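Local coordinates for protein dTDP-4-dehydrorhamnose reductase (Sulfolobus tokodaii, PDB 2GGS) that binds NADPH in a Rossmann-type fold and probably reduces dTDP-4-dehydrorhamnose with it, at residues K158-P161 with I162-K166; D235-R238 with G239-A242. One frame throughout, in Å; residues are numbered along the deposited sequence.

Contact 1 (158-166) and contact 2 (235-242) are both local contacts, each within one continuous stretch of chain. Contact 1 is the start of helix 160-169 with the two residues before it, K158 and the N-cap G159. It reaches the cofactor directly through K158, which binds the NADPH diphosphate. Contact 2 is a turn at the surface after strand 231-234. It binds no cofactor atom, and the W240 side chain stays about 11 Å from NADPH. The centres of the two contacts lie about 17 Å apart and their nearest atoms about 6 Å apart, so they do not touch. Strand 174-177 links them: F160 and Y163 pack on it from contact 1, and V237 from contact 2.

Contact 1 (K158-P161 with I162-K166). With NDP (NADPH dihydro-nicotinamide-adenine-dinucleotide phosphate), chain C.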
loop_
_atom_site.group_PDB
_atom_site.type_symbol
_atom_site.label_atom_id
_atom_site.label_comp_id
_atom_site.label_asym_id
_atom_site.label_seq_id
_atom_site.Cartn_x
_atom_site.Cartn_y
_atom_site.Cartn_z
ATOM N N LYS A 158 -10.307 2.134 5.494
ATOM C CA LYS A 158 -10.932 1.287 4.489
ATOM C C LYS A 158 -10.193 -0.067 4.414
ATOM O O LYS A 158 -9.538 -0.439 5.379
ATOM C CB LYS A 158 -11.058 1.998 3.137
ATOM C CG LYS A 158 -9.766 2.383 2.536
ATOM C CD LYS A 158 -9.970 3.096 1.202
ATOM C CE LYS A 158 -8.626 3.502 0.575
ATOM N NZ LYS A 158 -8.861 4.215 -0.765
ATOM N N GLY A 159 -10.339 -0.800 3.315
ATOM C CA GLY A 159 -9.731 -2.138 3.232
ATOM C C GLY A 159 -10.749 -3.119 3.775
ATOM O O GLY A 159 -11.776 -2.723 4.313
ATOM N N PHE A 160 -10.463 -4.399 3.620
ATOM C CA PHE A 160 -11.436 -5.455 3.919
ATOM C C PHE A 160 -11.948 -5.475 5.380
ATOM O O PHE A 160 -13.177 -5.622 5.587
ATOM C CB PHE A 160 -10.840 -6.806 3.496
ATOM C CG PHE A 160 -11.777 -7.963 3.669
ATOM C CD1 PHE A 160 -12.952 -8.034 2.936
ATOM C CD2 PHE A 160 -11.478 -8.977 4.554
ATOM C CE1 PHE A 160 -13.834 -9.124 3.094
ATOM C CE2 PHE A 160 -12.344 -10.067 4.695
ATOM C CZ PHE A 160 -13.508 -10.129 3.976
ATOM N N PRO A 161 -11.059 -5.361 6.403
ATOM C CA PRO A 161 -11.604 -5.454 7.769
ATOM C C PRO A 161 -12.681 -4.431 8.079
ATOM O O PRO A 161 -13.621 -4.740 8.805
ATOM C CB PRO A 161 -10.387 -5.207 8.651
ATOM C CG PRO A 161 -9.234 -5.749 7.822
ATOM C CD PRO A 161 -9.579 -5.245 6.450
ATOM N N ILE A 162 -12.544 -3.241 7.500
ATOM C CA ILE A 162 -13.547 -2.201 7.676
ATOM C C ILE A 162 -14.862 -2.528 6.975
ATOM O O ILE A 162 -15.941 -2.364 7.579
ATOM C CB ILE A 162 -12.977 -0.803 7.303
ATOM C CG1 ILE A 162 -12.345 -0.205 8.551
ATOM C CG2 ILE A 162 -14.095 0.131 6.818
ATOM C CD1 ILE A 162 -13.396 0.247 9.588
ATOM N N TYR A 163 -14.788 -2.993 5.731
ATOM C CA TYR A 163 -15.962 -3.458 5.003
ATOM C C TYR A 163 -16.680 -4.543 5.827
ATOM O O TYR A 163 -17.898 -4.494 5.983
ATOM C CB TYR A 163 -15.589 -3.993 3.627
ATOM C CG TYR A 163 -16.589 -4.957 3.052
ATOM C CD1 TYR A 163 -17.802 -4.510 2.482
ATOM C CD2 TYR A 163 -16.335 -6.318 3.075
ATOM C CE1 TYR A 163 -18.728 -5.424 1.956
ATOM C CE2 TYR A 163 -17.235 -7.229 2.559
ATOM C CZ TYR A 163 -18.435 -6.782 2.000
ATOM O OH TYR A 163 -19.298 -7.749 1.500
ATOM N N VAL A 164 -15.919 -5.488 6.379
ATOM C CA VAL A 164 -16.514 -6.544 7.232
ATOM C C VAL A 164 -17.227 -5.955 8.450
ATOM O O VAL A 164 -18.388 -6.304 8.739
ATOM C CB VAL A 164 -15.461 -7.574 7.741
ATOM C CG1 VAL A 164 -16.119 -8.578 8.671
ATOM C CG2 VAL A 164 -14.828 -8.336 6.583
ATOM N N TYR A 165 -16.533 -5.082 9.181
ATOM C CA TYR A 165 -17.059 -4.509 10.440
ATOM C C TYR A 165 -18.358 -3.762 10.169
ATOM O O TYR A 165 -19.368 -3.998 10.853
ATOM C CB TYR A 165 -16.040 -3.579 11.131
ATOM C CG TYR A 165 -16.515 -2.987 12.461
ATOM C CD1 TYR A 165 -16.365 -3.681 13.665
ATOM C CD2 TYR A 165 -17.118 -1.741 12.503
ATOM C CE1 TYR A 165 -16.814 -3.132 14.886
ATOM C CE2 TYR A 165 -17.561 -1.182 13.695
ATOM C CZ TYR A 165 -17.415 -1.876 14.882
ATOM O OH TYR A 165 -17.872 -1.298 16.046
ATOM N N LYS A 166 -18.331 -2.875 9.171
ATOM C CA LYS A 166 -19.499 -2.030 8.842
ATOM C C LYS A 166 -20.658 -2.859 8.306
ATOM O O LYS A 166 -21.798 -2.649 8.712
ATOM C CB LYS A 166 -19.139 -0.896 7.857
ATOM C CG LYS A 166 -17.823 -0.185 8.188
ATOM C CD LYS A 166 -17.759 1.277 7.745
ATOM C CE LYS A 166 -17.633 2.202 8.961
ATOM N NZ LYS A 166 -17.049 3.544 8.613
HETATM P PA NDP C . -5.216 5.122 -0.329
HETATM O O1A NDP C . -6.208 4.780 -1.361
HETATM O O2A NDP C . -5.787 5.267 1.032
HETATM O O5B NDP C . -4.434 6.449 -0.678
HETATM C C5B NDP C . -4.123 6.772 -2.021
HETATM C C4B NDP C . -3.348 8.063 -1.953
HETATM O O4B NDP C . -2.885 8.351 -3.274
HETATM C C3B NDP C . -4.167 9.233 -1.432
HETATM O O3B NDP C . -3.360 9.996 -0.576
HETATM C C2B NDP C . -4.450 10.006 -2.726
HETATM O O2B NDP C . -4.582 11.360 -2.414
HETATM C C1B NDP C . -3.160 9.728 -3.486
HETATM N N9A NDP C . -3.326 9.973 -4.922
HETATM C C8A NDP C . -4.062 9.240 -5.803
HETATM N N7A NDP C . -3.967 9.827 -7.031
HETATM C C5A NDP C . -3.184 10.912 -6.906
HETATM C C6A NDP C . -2.762 11.885 -7.821
HETATM N N6A NDP C . -3.242 11.883 -9.096
HETATM N N1A NDP C . -1.972 12.891 -7.336
HETATM C C2A NDP C . -1.560 12.980 -6.011
HETATM N N3A NDP C . -1.993 12.030 -5.119
HETATM C C4A NDP C . -2.789 11.033 -5.572
HETATM O O3 NDP C . -4.094 3.962 -0.495
HETATM P PN NDP C . -3.279 3.216 0.693
HETATM O O1N NDP C . -2.781 4.107 1.716
HETATM O O2N NDP C . -4.171 2.082 1.026
HETATM O O5D NDP C . -2.083 2.602 -0.174
HETATM C C5D NDP C . -0.763 3.119 -0.045
HETATM C C4D NDP C . 0.200 2.440 -1.012
HETATM O O4D NDP C . 0.217 1.062 -0.721
HETATM C C3D NDP C . -0.184 2.564 -2.484
HETATM O O3D NDP C . 1.044 2.596 -3.160
HETATM C C2D NDP C . -0.906 1.273 -2.783
HETATM O O2D NDP C . -0.839 0.975 -4.167
HETATM C C1D NDP C . -0.073 0.310 -1.901
HETATM N N1N NDP C . -0.846 -0.894 -1.573
HETATM C C2N NDP C . -2.116 -0.725 -1.090
HETATM C C3N NDP C . -2.846 -1.787 -0.576
HETATM C C7N NDP C . -4.226 -1.535 -0.060
HETATM O O7N NDP C . -5.049 -2.638 0.240
HETATM N N7N NDP C . -4.659 -0.286 0.092
HETATM C C4N NDP C . -2.257 -3.185 -0.546
HETATM C C5N NDP C . -0.868 -3.283 -1.130
HETATM C C6N NDP C . -0.230 -2.129 -1.601
HETATM P P2B NDP C . -6.062 12.107 -2.344
HETATM O O1X NDP C . -5.748 13.324 -1.570
HETATM O O2X NDP C . -7.036 11.194 -1.679
HETATM O O3X NDP C . -6.568 12.414 -3.778
#
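A methyl group of V164 sits over the face of the F160 ring one helical turn earlier, with CG2 3.6 Å from the ring centroid, a CH-pi contact at the N-terminus of helix 160-169. G159 is the N-cap residue. Its O receives weak hydrogen bonds from I162 N and Y163 N. The regular helical pattern follows, with V164 N bonded to F160 O at 2.9 Å and an N-H...O angle of 169°.

With CG anti to the backbone N (chi1 -176°), the F160 ring leans forward along the helix, where V164 CG2 comes within 3.4 Å of CZ. The Y163 ring borders it obliquely, its CD2 3.8 Å from F160 CE1, with the planes at 34°. Replacing F160 by an alanine is likely to leave V164 CG2 without its aromatic cover and open a gap beside Y163 CD2.

V164 also packs on A218 and I221 of helix 214-224. Just before the cap, the loop residue K158 reaches to NADPH. Its chain is extended beyond CG, and CE lies near O1A and O2A, the non-bridging oxygens of the adenosine-side phosphate. NZ donates a hydrogen bond to O1A of NADPH at 2.8 Å.

Contact 2 (D235-R238 with G239-A242); sequences DEVR and GWIA
A type II beta turn from V237 to W240 bends the loop that follows strand 231-234, and the side chains at its two ends pack together. V237 lies over one face of the W240 indole. Its CB stands above the centre of the ring system, 3.5 Å from W240 CD2. The two methyls spread over the two rings. CG2 covers the six-membered ring as a CH-pi contact, 3.5 Å from its centroid and only 6° off the ring normal. CG1 lies over the pyrrole side, 3.9 Å from W240 NE1.

Torsions on both sides set up this fit. V237 CG1 is anti to the backbone N (chi1 178°), and CG2 then falls beside that N, over the benzene half. The W240 ring stands beside its own backbone N (chi1 -84°), which turns the indole back across the turn.

G239 occupies the third position of the turn with a positive phi. A side chain here would run into R238 O, so the backbone shape itself calls for glycine. R238 takes the second position, and its side chain touches F175 of strand 174-177.

E236 approaches the indole from another direction. Its OE1 is near the ring plane at the edge, 4.4 Å from W240 CE3. A water is hydrogen-bonded to A242 O at 2.7 Å and to E236 OE1 at 3.2 Å, bridging E236 and A242 across the turn.

The turn lies between two elements of the fold. V237 and E236 touch F177 of strand 174-177, whose ring also meets W240. R244 makes a cation-pi contact with the indole. Beyond the turn, I241 N and A242 N both bond to D71 OD1, which ties the chain to helix 70-75.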
loop_
_atom_site.group_PDB
_atom_site.type_symbol
_atom_site.label_atom_id
_atom_site.label_comp_id
_atom_site.label_asym_id
_atom_site.label_seq_id
_atom_site.Cartn_x
_atom_site.Cartn_y
_atom_site.Cartn_z
ATOM N N ASP A 235 -16.315 -18.263 -4.220
ATOM C CA ASP A 235 -15.165 -18.504 -5.114
ATOM C C ASP A 235 -14.846 -17.227 -5.856
ATOM O O ASP A 235 -13.675 -16.891 -6.086
ATOM C CB ASP A 235 -15.476 -19.595 -6.148
ATOM C CG ASP A 235 -15.496 -20.963 -5.555
ATOM O OD1 ASP A 235 -14.604 -21.275 -4.737
ATOM O OD2 ASP A 235 -16.402 -21.746 -5.929
ATOM N N GLU A 236 -15.912 -16.528 -6.222
ATOM C CA GLU A 236 -15.829 -15.228 -6.854
ATOM C C GLU A 236 -16.854 -14.298 -6.235
ATOM O O GLU A 236 -17.979 -14.703 -5.955
ATOM C CB GLU A 236 -16.030 -15.361 -8.371
ATOM C CG GLU A 236 -14.814 -15.948 -9.097
ATOM C CD GLU A 236 -13.546 -15.128 -8.853
ATOM O OE1 GLU A 236 -13.664 -13.883 -8.688
ATOM O OE2 GLU A 236 -12.440 -15.720 -8.815
ATOM N N VAL A 237 -16.446 -13.058 -5.991
ATOM C CA VAL A 237 -17.322 -12.057 -5.418
ATOM C C VAL A 237 -18.151 -11.470 -6.564
ATOM O O VAL A 237 -17.618 -11.158 -7.634
ATOM C CB VAL A 237 -16.508 -10.958 -4.682
ATOM C CG1 VAL A 237 -17.409 -9.875 -4.118
ATOM C CG2 VAL A 237 -15.642 -11.585 -3.571
ATOM N N ARG A 238 -19.455 -11.346 -6.346
ATOM C CA ARG A 238 -20.335 -10.765 -7.355
ATOM C C ARG A 238 -20.189 -9.244 -7.335
ATOM O O ARG A 238 -20.134 -8.611 -6.266
ATOM C CB ARG A 238 -21.793 -11.208 -7.131
ATOM C CG ARG A 238 -22.471 -10.559 -5.917
ATOM C CD ARG A 238 -23.394 -11.520 -5.145
ATOM N NE ARG A 238 -24.179 -10.820 -4.124
ATOM C CZ ARG A 238 -25.129 -11.384 -3.385
ATOM N NH1 ARG A 238 -25.416 -12.672 -3.535
ATOM N NH2 ARG A 238 -25.789 -10.658 -2.484
ATOM N N GLY A 239 -20.096 -8.663 -8.522
ATOM C CA GLY A 239 -19.870 -7.236 -8.635
ATOM C C GLY A 239 -18.441 -6.905 -9.027
ATOM O O GLY A 239 -18.207 -5.873 -9.655
ATOM N N TRP A 240 -17.494 -7.769 -8.654
ATOM C CA TRP A 240 -16.082 -7.574 -9.016
ATOM C C TRP A 240 -15.889 -7.572 -10.532
ATOM O O TRP A 240 -16.423 -8.442 -11.240
ATOM C CB TRP A 240 -15.190 -8.644 -8.361
ATOM C CG TRP A 240 -14.784 -8.302 -6.941
ATOM C CD1 TRP A 240 -15.199 -7.231 -6.219
ATOM C CD2 TRP A 240 -13.918 -9.058 -6.076
ATOM N NE1 TRP A 240 -14.636 -7.247 -4.962
ATOM C CE2 TRP A 240 -13.843 -8.360 -4.852
ATOM C CE3 TRP A 240 -13.195 -10.252 -6.220
ATOM C CZ2 TRP A 240 -13.056 -8.806 -3.771
ATOM C CZ3 TRP A 240 -12.408 -10.701 -5.135
ATOM C CH2 TRP A 240 -12.352 -9.977 -3.934
ATOM N N ILE A 241 -15.169 -6.567 -11.030
ATOM C CA ILE A 241 -14.770 -6.525 -12.439
ATOM C C ILE A 241 -13.423 -7.245 -12.618
ATOM O O ILE A 241 -13.284 -8.115 -13.474
ATOM C CB ILE A 241 -14.725 -5.070 -13.010
ATOM C CG1 ILE A 241 -16.129 -4.451 -13.064
ATOM C CG2 ILE A 241 -14.125 -5.048 -14.411
ATOM C CD1 ILE A 241 -16.381 -3.375 -12.041
ATOM N N ALA A 242 -12.439 -6.893 -11.801
ATOM C CA ALA A 242 -11.102 -7.488 -11.933
ATOM C C ALA A 242 -10.980 -8.853 -11.254
ATOM O O ALA A 242 -11.691 -9.129 -10.296
ATOM C CB ALA A 242 -10.054 -6.519 -11.382
HETATM O O HOH W 1 -13.618 -11.075 -10.301
#